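Local coordinates for protein ferulic acid decarboxylase 1 (Candida dubliniensis, PDB 4ZAD) that probably catalyses the reversible decarboxylation of cinnamic, p-coumaric and ferulic acids to the corresponding vinyl aromatics, using a prenylated FMN cofactor, at residues A[171-175]-A[236-241]; A[232-236]-A[403-407]. All coordinates share one frame; numbering follows the deposited sequence.

Contact 1 (A[171-175]-A[236-241]). With MN (manganese (II) ion), chain C; K (potassium ion), chain D; 4LU (1-deoxy-5-O-phosphono-1-(3,3,4,5-tetramethyl-9,11-dioxo-2,3,8,9,10,11-hexahydro-7H-quinolino[1,8-fg]pteridin-12-ium-7-y l)-D-ribitol), chain E.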
loop_
_atom_site.group_PDB
_atom_site.type_symbol
_atom_site.label_atom_id
_atom_site.label_comp_id
_atom_site.label_asym_id
_atom_site.label_seq_id
_atom_site.Cartn_x
_atom_site.Cartn_y
_atom_site.Cartn_z
ATOM N N SER A 171 39.176 21.356 -6.724
ATOM C CA SER A 171 38.162 21.662 -7.733
ATOM C C SER A 171 36.731 21.254 -7.315
ATOM O O SER A 171 35.751 21.653 -7.946
ATOM C CB SER A 171 38.536 21.005 -9.074
ATOM O OG SER A 171 38.388 19.598 -9.005
ATOM N N TRP A 172 36.592 20.482 -6.246
ATOM C CA TRP A 172 35.273 19.967 -5.879
ATOM C C TRP A 172 35.173 19.844 -4.376
ATOM O O TRP A 172 35.959 19.122 -3.767
ATOM C CB TRP A 172 35.071 18.610 -6.553
ATOM C CG TRP A 172 33.878 17.797 -6.125
ATOM C CD1 TRP A 172 32.749 18.234 -5.497
ATOM C CD2 TRP A 172 33.695 16.397 -6.350
ATOM N NE1 TRP A 172 31.879 17.184 -5.307
ATOM C CE2 TRP A 172 32.437 16.050 -5.828
ATOM C CE3 TRP A 172 34.476 15.410 -6.949
ATOM C CZ2 TRP A 172 31.944 14.768 -5.888
ATOM C CZ3 TRP A 172 33.992 14.159 -7.028
ATOM C CH2 TRP A 172 32.732 13.828 -6.491
ATOM N N THR A 173 34.232 20.570 -3.775
ATOM C CA THR A 173 34.005 20.471 -2.330
ATOM C C THR A 173 32.661 19.859 -2.123
ATOM O O THR A 173 31.641 20.481 -2.456
ATOM C CB THR A 173 34.030 21.844 -1.639
ATOM O OG1 THR A 173 35.347 22.408 -1.759
ATOM C CG2 THR A 173 33.652 21.716 -0.149
ATOM N N ASN A 174 32.642 18.635 -1.605
ATOM C CA ASN A 174 31.401 17.888 -1.481
ATOM C C ASN A 174 30.814 18.000 -0.079
ATOM O O ASN A 174 31.538 17.888 0.905
ATOM C CB ASN A 174 31.610 16.416 -1.838
ATOM C CG ASN A 174 30.307 15.702 -2.126
ATOM O OD1 ASN A 174 29.805 15.729 -3.256
ATOM N ND2 ASN A 174 29.741 15.062 -1.100
ATOM N N TRP A 175 29.503 18.214 0.003
ATOM C CA TRP A 175 28.777 18.214 1.281
ATOM C C TRP A 175 27.744 17.100 1.202
ATOM O O TRP A 175 26.909 17.084 0.272
ATOM C CB TRP A 175 28.074 19.552 1.519
ATOM C CG TRP A 175 28.964 20.762 1.775
ATOM C CD1 TRP A 175 30.328 20.814 1.750
ATOM C CD2 TRP A 175 28.522 22.105 2.067
ATOM N NE1 TRP A 175 30.756 22.095 2.010
ATOM C CE2 TRP A 175 29.667 22.907 2.199
ATOM C CE3 TRP A 175 27.274 22.696 2.215
ATOM C CZ2 TRP A 175 29.602 24.268 2.495
ATOM C CZ3 TRP A 175 27.209 24.051 2.491
ATOM C CH2 TRP A 175 28.376 24.815 2.654
ATOM N N ASP A 236 28.276 14.196 -9.876
ATOM C CA ASP A 236 29.727 14.011 -9.664
ATOM C C ASP A 236 30.432 15.320 -9.936
ATOM O O ASP A 236 30.079 16.030 -10.880
ATOM C CB ASP A 236 30.295 12.934 -10.608
ATOM C CG ASP A 236 29.752 11.554 -10.310
ATOM O OD1 ASP A 236 28.843 11.424 -9.481
ATOM O OD2 ASP A 236 30.190 10.579 -10.887
ATOM N N GLY A 237 31.401 15.681 -9.108
ATOM C CA GLY A 237 32.189 16.902 -9.371
ATOM C C GLY A 237 31.501 18.194 -8.963
ATOM O O GLY A 237 32.112 19.243 -9.018
ATOM N N ALA A 238 30.250 18.130 -8.527
ATOM C CA ALA A 238 29.501 19.350 -8.248
ATOM C C ALA A 238 29.668 19.818 -6.791
ATOM O O ALA A 238 29.502 19.015 -5.865
ATOM C CB ALA A 238 28.055 19.143 -8.569
ATOM N N THR A 239 29.965 21.106 -6.593
ATOM C CA THR A 239 30.067 21.649 -5.255
ATOM C C THR A 239 28.651 22.022 -4.761
ATOM O O THR A 239 28.056 22.954 -5.289
ATOM C CB THR A 239 31.004 22.871 -5.201
ATOM O OG1 THR A 239 32.357 22.449 -5.443
ATOM C CG2 THR A 239 30.890 23.612 -3.818
ATOM N N GLU A 240 28.121 21.255 -3.790
ATOM C CA GLU A 240 26.801 21.477 -3.216
ATOM C C GLU A 240 26.583 22.928 -2.780
ATOM O O GLU A 240 25.518 23.497 -3.032
ATOM C CB GLU A 240 26.575 20.598 -1.987
ATOM C CG GLU A 240 26.239 19.170 -2.266
ATOM C CD GLU A 240 27.436 18.294 -2.591
ATOM O OE1 GLU A 240 27.250 17.168 -3.109
ATOM O OE2 GLU A 240 28.561 18.732 -2.338
ATOM N N ALA A 241 27.569 23.535 -2.135
ATOM C CA ALA A 241 27.424 24.941 -1.659
ATOM C C ALA A 241 26.806 25.919 -2.676
ATOM O O ALA A 241 26.101 26.830 -2.277
ATOM C CB ALA A 241 28.775 25.520 -1.150
HETATM MN MN MN C . 27.820 15.396 -3.933
HETATM K K K D . 24.970 15.630 -1.659
HETATM C C9 4LU E . 20.659 10.305 4.020
HETATM C C8 4LU E . 20.075 10.952 5.116
HETATM C C7 4LU E . 20.269 10.471 6.419
HETATM C C10 4LU E . 23.566 8.128 3.372
HETATM C C6 4LU E . 21.042 9.208 6.590
HETATM N N3 4LU E . 25.681 6.458 3.810
HETATM C C2 4LU E . 25.570 7.090 2.636
HETATM C C13 4LU E . 22.340 9.551 8.549
HETATM C C5 4LU E . 21.301 8.651 7.922
HETATM C C1 4LU E . 22.547 6.859 6.681
HETATM O O2 4LU E . 26.460 6.897 1.798
HETATM N N1 4LU E . 24.519 7.917 2.414
HETATM C C4 4LU E . 24.762 6.613 4.785
HETATM O O4 4LU E . 24.995 5.958 5.829
HETATM C C4A 4LU E . 23.677 7.438 4.599
HETATM N N5 4LU E . 22.385 7.411 5.512
HETATM C C3 4LU E . 22.055 7.410 7.858
HETATM C C12 4LU E . 20.082 8.596 8.837
HETATM C C5A 4LU E . 21.596 8.541 5.383
HETATM C C7M 4LU E . 19.683 11.147 7.631
HETATM C C8M 4LU E . 19.288 12.203 4.826
HETATM C C9A 4LU E . 21.539 9.219 4.143
HETATM N N10 4LU E . 22.531 8.980 3.128
HETATM C "C1'" 4LU E . 22.205 9.135 1.703
HETATM C "C2'" 4LU E . 23.060 10.273 1.146
HETATM O "O2'" 4LU E . 22.974 11.395 2.048
HETATM C "C3'" 4LU E . 22.647 10.674 -0.276
HETATM O "O3'" 4LU E . 22.859 9.567 -1.177
HETATM C "C4'" 4LU E . 23.423 11.906 -0.787
HETATM O "O4'" 4LU E . 23.249 12.023 -2.203
HETATM C "C5'" 4LU E . 24.933 11.781 -0.519
HETATM O "O5'" 4LU E . 25.690 12.863 -1.024
HETATM P P 4LU E . 26.570 12.776 -2.343
HETATM O O2P 4LU E . 27.285 14.120 -2.214
HETATM O O3P 4LU E . 25.516 12.634 -3.462
HETATM O O1P 4LU E . 27.440 11.546 -2.197
HETATM O O HOH W 1 29.888 22.237 -1.128
HETATM O O HOH W 2 28.343 16.644 -5.838
HETATM O O HOH W 3 25.884 14.741 -4.979
#

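Contact 2 (A[232-236]-A[403-407]). With K (potassium ion), chain D; 4LU (1-deoxy-5-O-phosphono-1-(3,3,4,5-tetramethyl-9,11-dioxo-2,3,8,9,10,11-hexahydro-7H-quinolino[1,8-fg]pteridin-12-ium-7-y l)-D-ribitol), chain E.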
loop_
_atom_site.group_PDB
_atom_site.type_symbol
_atom_site.label_atom_id
_atom_site.label_comp_id
_atom_site.label_asym_id
_atom_site.label_seq_id
_atom_site.Cartn_x
_atom_site.Cartn_y
_atom_site.Cartn_z
ATOM N N MET A 232 20.976 15.159 -1.128
ATOM C CA MET A 232 20.584 15.042 -2.537
ATOM C C MET A 232 21.752 14.635 -3.424
ATOM O O MET A 232 22.834 15.176 -3.266
ATOM C CB MET A 232 20.111 16.423 -2.992
ATOM C CG MET A 232 19.683 16.552 -4.443
ATOM S SD MET A 232 18.632 17.983 -4.585
ATOM C CE MET A 232 17.971 17.788 -6.251
ATOM N N PRO A 233 21.548 13.688 -4.364
ATOM C CA PRO A 233 22.645 13.284 -5.253
ATOM C C PRO A 233 22.768 14.176 -6.482
ATOM O O PRO A 233 22.368 13.775 -7.587
ATOM C CB PRO A 233 22.254 11.878 -5.666
ATOM C CG PRO A 233 20.768 11.938 -5.706
ATOM C CD PRO A 233 20.380 12.817 -4.547
ATOM N N ILE A 234 23.302 15.384 -6.286
ATOM C CA ILE A 234 23.666 16.259 -7.407
ATOM C C ILE A 234 24.940 15.712 -8.093
ATOM O O ILE A 234 25.549 14.722 -7.646
ATOM C CB ILE A 234 23.836 17.734 -6.990
ATOM C CG1 ILE A 234 25.029 17.943 -6.046
ATOM C CG2 ILE A 234 22.550 18.266 -6.366
ATOM C CD1 ILE A 234 25.496 19.365 -6.067
ATOM N N PRO A 235 25.326 16.332 -9.204
ATOM C CA PRO A 235 26.236 15.520 -10.032
ATOM C C PRO A 235 27.639 15.279 -9.439
ATOM O O PRO A 235 28.121 16.064 -8.612
ATOM C CB PRO A 235 26.326 16.342 -11.335
ATOM C CG PRO A 235 24.917 17.016 -11.418
ATOM C CD PRO A 235 24.728 17.462 -9.952
ATOM N N ASP A 236 28.276 14.196 -9.876
ATOM C CA ASP A 236 29.727 14.011 -9.664
ATOM C C ASP A 236 30.432 15.320 -9.936
ATOM O O ASP A 236 30.079 16.030 -10.880
ATOM C CB ASP A 236 30.295 12.934 -10.608
ATOM C CG ASP A 236 29.752 11.554 -10.310
ATOM O OD1 ASP A 236 28.843 11.424 -9.481
ATOM O OD2 ASP A 236 30.190 10.579 -10.887
ATOM N N CYS A 403 22.482 8.927 -14.333
ATOM C CA CYS A 403 21.721 8.368 -13.221
ATOM C C CYS A 403 22.324 7.136 -12.491
ATOM O O CYS A 403 21.752 6.660 -11.533
ATOM C CB CYS A 403 20.356 7.983 -13.744
ATOM S SG CYS A 403 19.540 9.297 -14.626
ATOM N N TYR A 404 23.471 6.636 -12.937
ATOM C CA TYR A 404 24.051 5.426 -12.379
ATOM C C TYR A 404 24.110 5.441 -10.860
ATOM O O TYR A 404 23.764 4.454 -10.227
ATOM C CB TYR A 404 25.455 5.158 -12.970
ATOM C CG TYR A 404 26.578 5.894 -12.311
ATOM C CD1 TYR A 404 26.824 7.212 -12.626
ATOM C CD2 TYR A 404 27.390 5.275 -11.348
ATOM C CE1 TYR A 404 27.865 7.920 -12.017
ATOM C CE2 TYR A 404 28.462 5.990 -10.730
ATOM C CZ TYR A 404 28.676 7.311 -11.068
ATOM O OH TYR A 404 29.678 8.074 -10.503
ATOM N N LYS A 405 24.544 6.558 -10.292
ATOM C CA LYS A 405 24.561 6.747 -8.869
ATOM C C LYS A 405 23.203 7.235 -8.309
ATOM O O LYS A 405 22.730 6.761 -7.236
ATOM C CB LYS A 405 25.623 7.788 -8.516
ATOM C CG LYS A 405 25.469 8.362 -7.115
ATOM C CD LYS A 405 26.682 9.183 -6.673
ATOM C CE LYS A 405 26.452 9.772 -5.278
ATOM N NZ LYS A 405 25.306 10.702 -5.270
ATOM N N VAL A 406 22.608 8.215 -8.995
ATOM C CA VAL A 406 21.420 8.889 -8.481
ATOM C C VAL A 406 20.374 7.851 -8.095
ATOM O O VAL A 406 19.846 7.894 -6.964
ATOM C CB VAL A 406 20.806 9.860 -9.498
ATOM C CG1 VAL A 406 19.382 10.176 -9.118
ATOM C CG2 VAL A 406 21.685 11.129 -9.682
ATOM N N CYS A 407 20.097 6.924 -9.018
ATOM C CA CYS A 407 19.059 5.903 -8.828
ATOM C C CYS A 407 19.555 4.588 -8.202
ATOM O O CYS A 407 18.849 3.599 -8.218
ATOM C CB CYS A 407 18.368 5.588 -10.164
ATOM S SG CYS A 407 17.571 7.025 -10.920
HETATM K K K D . 24.970 15.630 -1.659
HETATM C C9 4LU E . 20.659 10.305 4.020
HETATM C C8 4LU E . 20.075 10.952 5.116
HETATM C C7 4LU E . 20.269 10.471 6.419
HETATM C C10 4LU E . 23.566 8.128 3.372
HETATM C C6 4LU E . 21.042 9.208 6.590
HETATM N N3 4LU E . 25.681 6.458 3.810
HETATM C C2 4LU E . 25.570 7.090 2.636
HETATM C C13 4LU E . 22.340 9.551 8.549
HETATM C C5 4LU E . 21.301 8.651 7.922
HETATM C C1 4LU E . 22.547 6.859 6.681
HETATM O O2 4LU E . 26.460 6.897 1.798
HETATM N N1 4LU E . 24.519 7.917 2.414
HETATM C C4 4LU E . 24.762 6.613 4.785
HETATM O O4 4LU E . 24.995 5.958 5.829
HETATM C C4A 4LU E . 23.677 7.438 4.599
HETATM N N5 4LU E . 22.385 7.411 5.512
HETATM C C3 4LU E . 22.055 7.410 7.858
HETATM C C12 4LU E . 20.082 8.596 8.837
HETATM C C5A 4LU E . 21.596 8.541 5.383
HETATM C C7M 4LU E . 19.683 11.147 7.631
HETATM C C8M 4LU E . 19.288 12.203 4.826
HETATM C C9A 4LU E . 21.539 9.219 4.143
HETATM N N10 4LU E . 22.531 8.980 3.128
HETATM C "C1'" 4LU E . 22.205 9.135 1.703
HETATM C "C2'" 4LU E . 23.060 10.273 1.146
HETATM O "O2'" 4LU E . 22.974 11.395 2.048
HETATM C "C3'" 4LU E . 22.647 10.674 -0.276
HETATM O "O3'" 4LU E . 22.859 9.567 -1.177
HETATM C "C4'" 4LU E . 23.423 11.906 -0.787
HETATM O "O4'" 4LU E . 23.249 12.023 -2.203
HETATM C "C5'" 4LU E . 24.933 11.781 -0.519
HETATM O "O5'" 4LU E . 25.690 12.863 -1.024
HETATM P P 4LU E . 26.570 12.776 -2.343
HETATM O O2P 4LU E . 27.285 14.120 -2.214
HETATM O O3P 4LU E . 25.516 12.634 -3.462
HETATM O O1P 4LU E . 27.440 11.546 -2.197
#

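Contact 1 (A[171-175]-A[236-241])
Glu-240, where the chain runs into helix 240-247, meets the strand residues Asn-174 and Trp-175 and shows how one carboxylate can tie a backbone to a metal site. Its CB lies 4.0 Å from CB of Trp-175. The chain then bends at chi2 (80°), which carries CG and CD past the carbonyl O of Trp-175 and turns the carboxylate back toward the strand. There the two oxygens divide the work. OE2 accepts the backbone N-H of Trp-175 at 2.6 Å between N and OE2, from well above the carboxylate plane, whereas OE1 binds manganese at 2.0 Å. Asn-174 brings OD1 to the same ion, its amide nearly perpendicular to the carboxylate (85°), and its ND2 donates to phosphate O2P of the prenylated flavin, itself a manganese ligand. Waters 2 and 3 are further ligands, water 2 also donating to the carbonyl O of Ala-238.

One residue before Glu-240, Thr-239 OG1 accepts an almost straight bond from Thr-173 N (3.1 Å). The backbone of Gly-237 lies over one face of the Trp-172 indole, its CA making a CH-pi contact 3.6 Å from the centroid of the six-membered ring. The rings of Trp-172 and His-197 also meet edge to face. Ala-241 CB sits over a face of the Trp-175 ring.

Potassium also draws on Glu-240 OE1, Trp-175 O and O2P. Two cations thus share OE1 and the phosphate oxygen, which would probably offset the negative charge gathered here and fix the cofactor's phosphate end against strand and helix.

Contact 2 (A[232-236]-A[403-407])
The hydroxyl of Tyr-404 gives the shortest polar bond across this contact: OH donates to Asp-236 OD2, 2.6 Å away. It illustrates how a polar link between two loops can stand beside a lysine that binds a ligand. OD2 receives it through the syn lone pair and lies in the plane of the tyrosine ring, at its edge, with the carboxylate turned almost perpendicular to that ring (86°). Chi1 of 84° places the tyrosine CG between backbone N and carbonyl carbon, and the ring reaches out to meet the aspartate from the opposite direction. A weak hydrogen bond from Gln-200 NE2 also reaches OD2.

Next along the chain, Lys-405 lays its CB over the centre of the Tyr-404 ring. Its chain runs extended as far as CE and bends only at chi4 (-62°), which directs NZ to phosphate O3P of the prenylated flavin, 2.7 Å away. The ammonium therefore pairs with the phosphate, while Asp-236 OD1 stays 5.5 Å from NZ and probably contributes only a longer-range electrostatic pull.

Pro-233 is the centre of an inverse gamma turn. Its CB lies 3.3 Å from Lys-405 NZ, and its CG is 4.1 Å from Val-406 CG1. The other valine branch, CG2, approaches the carbonyl O of Pro-233 at 3.4 Å. One residue earlier, Met-232 O binds the potassium ion that also holds phosphate O2P. Met-232, Pro-233 and the cofactor-binding Lys-405 thus line the phosphate end of the flavin pocket.

The contact joins the loop between helices 224-230 and 240-247 to the one between helix 386-399 and strand 412-417. Helix 334-347 touches both segments, through Glu-341 and Thr-342, and helix 197-207 borders Asp-236, Tyr-404 and Lys-405.

Overall arrangement
The two contacts illustrate how separate parts of a chain can converge on one phosphate. Their centres lie about 12 Å apart, on the same side of the chain's centre, and they share Asp-236. Along the sequence the order is 171-175, 232-236, 236-241, 403-407, so a continuous run from 232 to 241 serves both contacts. Contact 1 stays within the Rift-related region, joining strand 173-176 to helix 240-247; contact 2 links that region to the C-terminal one. Packing of Ile-234 on Glu-240 connects them directly. Together they bring manganese, potassium and a lysine to the cofactor's phosphate, so cofactor binding draws on both regions of this UbiD-family enzyme.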